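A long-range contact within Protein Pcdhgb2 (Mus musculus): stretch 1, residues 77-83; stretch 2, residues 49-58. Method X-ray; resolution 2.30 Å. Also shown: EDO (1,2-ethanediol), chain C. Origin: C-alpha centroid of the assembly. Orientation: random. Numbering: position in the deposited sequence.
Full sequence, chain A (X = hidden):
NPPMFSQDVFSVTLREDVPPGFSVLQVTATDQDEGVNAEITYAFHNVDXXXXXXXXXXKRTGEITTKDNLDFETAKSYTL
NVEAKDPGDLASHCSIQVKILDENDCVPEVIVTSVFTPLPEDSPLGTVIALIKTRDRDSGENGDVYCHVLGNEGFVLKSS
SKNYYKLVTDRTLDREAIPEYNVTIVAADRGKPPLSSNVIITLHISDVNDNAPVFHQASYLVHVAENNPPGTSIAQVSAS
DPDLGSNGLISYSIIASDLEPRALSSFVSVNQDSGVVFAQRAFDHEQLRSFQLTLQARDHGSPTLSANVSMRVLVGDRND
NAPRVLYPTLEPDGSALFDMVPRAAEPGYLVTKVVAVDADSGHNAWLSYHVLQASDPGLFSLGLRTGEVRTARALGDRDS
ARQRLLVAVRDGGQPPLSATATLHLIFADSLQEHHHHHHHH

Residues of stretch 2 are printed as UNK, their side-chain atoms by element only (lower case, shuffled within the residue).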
# COMPACT_ATOMS: atom_id res chain seq x y z
N SER A 77 -62.58 -0.43 -9.06
CA SER A 77 -63.94 -0.06 -9.43
C SER A 77 -64.91 -0.49 -8.34
O SER A 77 -64.64 -1.42 -7.58
CB SER A 77 -64.34 -0.67 -10.78
OG SER A 77 -64.36 -2.08 -10.71
N TYR A 78 -66.05 0.20 -8.29
CA TYR A 78 -67.12 -0.11 -7.36
C TYR A 78 -68.45 -0.11 -8.10
O TYR A 78 -68.70 0.75 -8.96
CB TYR A 78 -67.19 0.89 -6.21
CG TYR A 78 -65.96 0.93 -5.33
CD1 TYR A 78 -65.83 0.07 -4.24
CD2 TYR A 78 -64.94 1.84 -5.57
CE1 TYR A 78 -64.70 0.11 -3.43
CE2 TYR A 78 -63.82 1.89 -4.76
CZ TYR A 78 -63.70 1.02 -3.70
OH TYR A 78 -62.59 1.06 -2.89
N THR A 79 -69.31 -1.07 -7.76
CA THR A 79 -70.65 -1.18 -8.31
C THR A 79 -71.66 -0.84 -7.21
O THR A 79 -71.72 -1.54 -6.19
CB THR A 79 -70.91 -2.58 -8.86
OG1 THR A 79 -70.18 -2.75 -10.09
CG2 THR A 79 -72.39 -2.80 -9.13
N LEU A 80 -72.43 0.22 -7.42
CA LEU A 80 -73.38 0.71 -6.44
C LEU A 80 -74.79 0.54 -7.00
O LEU A 80 -75.13 1.10 -8.05
CB LEU A 80 -73.12 2.18 -6.10
CG LEU A 80 -72.00 2.52 -5.11
CD1 LEU A 80 -70.62 2.18 -5.66
CD2 LEU A 80 -72.07 3.99 -4.71
N ASN A 81 -75.61 -0.24 -6.30
CA ASN A 81 -77.02 -0.40 -6.63
C ASN A 81 -77.83 0.34 -5.58
O ASN A 81 -77.68 0.08 -4.38
CB ASN A 81 -77.41 -1.87 -6.69
CG ASN A 81 -76.54 -2.67 -7.63
OD1 ASN A 81 -76.31 -2.27 -8.77
ND2 ASN A 81 -76.03 -3.80 -7.15
N VAL A 82 -78.68 1.26 -6.02
CA VAL A 82 -79.50 2.08 -5.13
C VAL A 82 -80.96 1.74 -5.35
O VAL A 82 -81.42 1.60 -6.50
CB VAL A 82 -79.24 3.59 -5.35
CG1 VAL A 82 -80.20 4.42 -4.52
CG2 VAL A 82 -77.80 3.93 -4.99
N GLU A 83 -81.70 1.61 -4.26
CA GLU A 83 -83.13 1.30 -4.29
C GLU A 83 -83.90 2.50 -3.75
O GLU A 83 -83.64 2.96 -2.63
CB GLU A 83 -83.43 0.05 -3.46
CG GLU A 83 -84.89 -0.34 -3.45
CD GLU A 83 -85.24 -1.18 -2.25
OE1 GLU A 83 -84.60 -1.01 -1.19
OE2 GLU A 83 -86.16 -2.02 -2.36
N UNK A 49 -69.41 -5.69 0.28
CA UNK A 49 -69.22 -5.20 1.64
C UNK A 49 -68.41 -3.91 1.66
O UNK A 49 -68.68 -3.01 2.47
c UNK A 49 -68.54 -6.27 2.49
c UNK A 49 -68.09 -5.78 3.85
o UNK A 49 -67.02 -6.59 5.81
o UNK A 49 -67.10 -7.92 4.07
c UNK A 49 -67.35 -6.84 4.63
N UNK A 50 -67.43 -3.79 0.77
CA UNK A 50 -66.60 -2.59 0.74
C UNK A 50 -67.37 -1.36 0.26
O UNK A 50 -66.98 -0.24 0.60
n UNK A 50 -63.80 -2.88 2.33
c UNK A 50 -64.30 -4.00 1.81
o UNK A 50 -64.55 -5.00 2.49
c UNK A 50 -65.37 -2.82 -0.14
c UNK A 50 -64.54 -4.00 0.31
N UNK A 51 -68.45 -1.55 -0.50
CA UNK A 51 -69.30 -0.41 -0.86
C UNK A 51 -69.87 0.23 0.40
O UNK A 51 -69.80 1.46 0.58
c UNK A 51 -70.42 -0.85 -1.82
c UNK A 51 -69.86 -1.20 -3.18
c UNK A 51 -71.48 0.24 -1.94
N UNK A 52 -70.44 -0.58 1.29
CA UNK A 52 -70.97 -0.07 2.55
C UNK A 52 -69.89 0.60 3.39
O UNK A 52 -70.19 1.45 4.23
c UNK A 52 -74.13 -0.90 3.07
o UNK A 52 -73.96 0.25 3.53
c UNK A 52 -72.91 -1.75 2.75
c UNK A 52 -71.63 -1.20 3.35
o UNK A 52 -75.26 -1.39 2.88
N UNK A 53 -68.63 0.23 3.18
CA UNK A 53 -67.52 0.70 3.99
C UNK A 53 -66.81 1.92 3.40
O UNK A 53 -66.04 2.58 4.10
c UNK A 53 -65.78 -0.41 5.51
n UNK A 53 -68.98 -3.29 6.37
c UNK A 53 -67.96 -2.48 6.59
n UNK A 53 -66.82 -2.64 5.91
n UNK A 53 -68.08 -1.50 7.48
c UNK A 53 -65.62 -1.81 6.08
c UNK A 53 -66.51 -0.43 4.18
N UNK A 54 -67.06 2.23 2.13
CA UNK A 54 -66.39 3.32 1.44
C UNK A 54 -67.33 4.48 1.15
O UNK A 54 -66.94 5.65 1.26
c UNK A 54 -65.73 2.80 0.14
c UNK A 54 -64.57 1.87 0.46
c UNK A 54 -65.29 3.95 -0.75
c UNK A 54 -63.39 2.57 1.11
N UNK A 55 -68.58 4.19 0.80
CA UNK A 55 -69.53 5.20 0.36
C UNK A 55 -70.65 5.38 1.38
O UNK A 55 -71.06 4.44 2.07
c UNK A 55 -67.70 3.27 -3.42
c UNK A 55 -67.24 4.37 -4.11
c UNK A 55 -68.64 3.43 -2.41
c UNK A 55 -68.66 5.78 -2.79
c UNK A 55 -69.12 4.68 -2.09
c UNK A 55 -70.14 4.85 -1.00
c UNK A 55 -67.72 5.63 -3.79
N UNK A 56 -71.16 6.61 1.44
CA UNK A 56 -72.31 6.96 2.28
C UNK A 56 -73.44 7.44 1.39
O UNK A 56 -73.25 8.35 0.57
c UNK A 56 -73.12 8.48 4.13
c UNK A 56 -71.93 8.03 3.30
n UNK A 56 -73.36 7.78 5.23
o UNK A 56 -73.81 9.44 3.78
N UNK A 57 -74.61 6.83 1.54
CA UNK A 57 -75.80 7.18 0.77
C UNK A 57 -76.81 7.84 1.69
O UNK A 57 -77.30 7.21 2.64
c UNK A 57 -76.40 5.95 0.10
c UNK A 57 -77.78 6.14 -0.54
c UNK A 57 -77.74 7.24 -1.59
c UNK A 57 -78.29 4.84 -1.15
N UNK A 58 -77.12 9.11 1.41
CA UNK A 58 -78.16 9.80 2.16
C UNK A 58 -79.51 9.15 1.89
O UNK A 58 -79.97 9.13 0.74
o UNK A 58 -78.68 13.33 2.90
o UNK A 58 -79.94 11.61 3.38
c UNK A 58 -78.99 12.13 2.76
c UNK A 58 -78.19 11.28 1.78
C1 EDO C . -70.36 -10.21 -0.86
O1 EDO C . -69.67 -9.90 -2.07
C2 EDO C . -69.72 -9.45 0.30
O2 EDO C . -69.87 -8.04 0.08

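Position 49 carries three carbons, the third bearing two oxygens, an extended acid that stays out of reach of the strand: Glu49. Its backbone N makes a very short hydrogen bond, 2.4 Å, to O2 of the 1,2-ethanediol, probably a guest from the crystallisation liquor.

Position 50 also has three carbons, but the third carries one oxygen and one nitrogen. Its CB lies 4.5 Å from CE1 of Tyr78, at the ring edge, and the amide end leads away. This is Gln50, which lends the contact little more than the base of its side chain.

At position 51 one carbon carries two more and nothing polar follows; the two end carbons reach Leu80, Thr79 and Tyr78, so it is Val51. CG1 sits 3.9 Å from Leu80 CG, while CG2 comes within 3.6 Å of Thr79 O and 4.4 Å of Tyr78 CD1; both methyls are used.

Position 52 repeats the pattern of three carbons ending in two oxygens and touches nothing on the strand: Glu52. Position 53 runs through three carbons and a nitrogen to a carbon with two more nitrogens, a guanidinium, hence Arg53. It too is out of reach, and its NH1 makes a long salt bridge, 3.9 Å, to Glu49 OE2 along the helix.

Position 54 has four carbons, forked at the first, with one arm two carbons long, and packs against Tyr78: Ile54. Its CG1 lies 4.0 Å from Tyr78 OH and 4.3 Å from Tyr78 CE1.

Position 55 shows one carbon and a six-carbon ring without oxygen, touching Tyr78 and Leu80: Phe55. Its edge meets the face of Tyr78, with CE2 3.5 Å from Tyr78 CG and the planes at 82°. Leu80 CD1 lies over the Phe55 face, 4.2 Å from the ring centroid.

Position 56, two carbons with an oxygen and a nitrogen on the second, is Asn56 and makes no contact. Position 57 has four carbons, forked at the second, and one terminal carbon packs against Val82; this is Leu57, whose CD2 lies 3.9 Å from Val82 CG1. Position 58, two carbons ending in two oxygens, is Asp58, beyond reach of the strand.

The rule is alternation met by a change of structure. Tyr78, Leu80 and Val82 point toward stretch 2, whereas Thr79 and Asn81 point away. The helix crosses the strand at nearly a right angle and supplies Val51 and Ile54; Phe55 then leaves helical geometry, and the short strand it opens runs nearly parallel to stretch 1, presenting Phe55 and Leu57. No hydrogen bond crosses between the stretches, and the 386 Å² buried here is mostly apolar packing. Tyr78 has the largest covered area and touches Gln50, Val51, Ile54 and Phe55, while Phe55 turns its edge to Tyr78 and a face to Leu80.

Stretch 2 (49-58) EQVERIFNLD
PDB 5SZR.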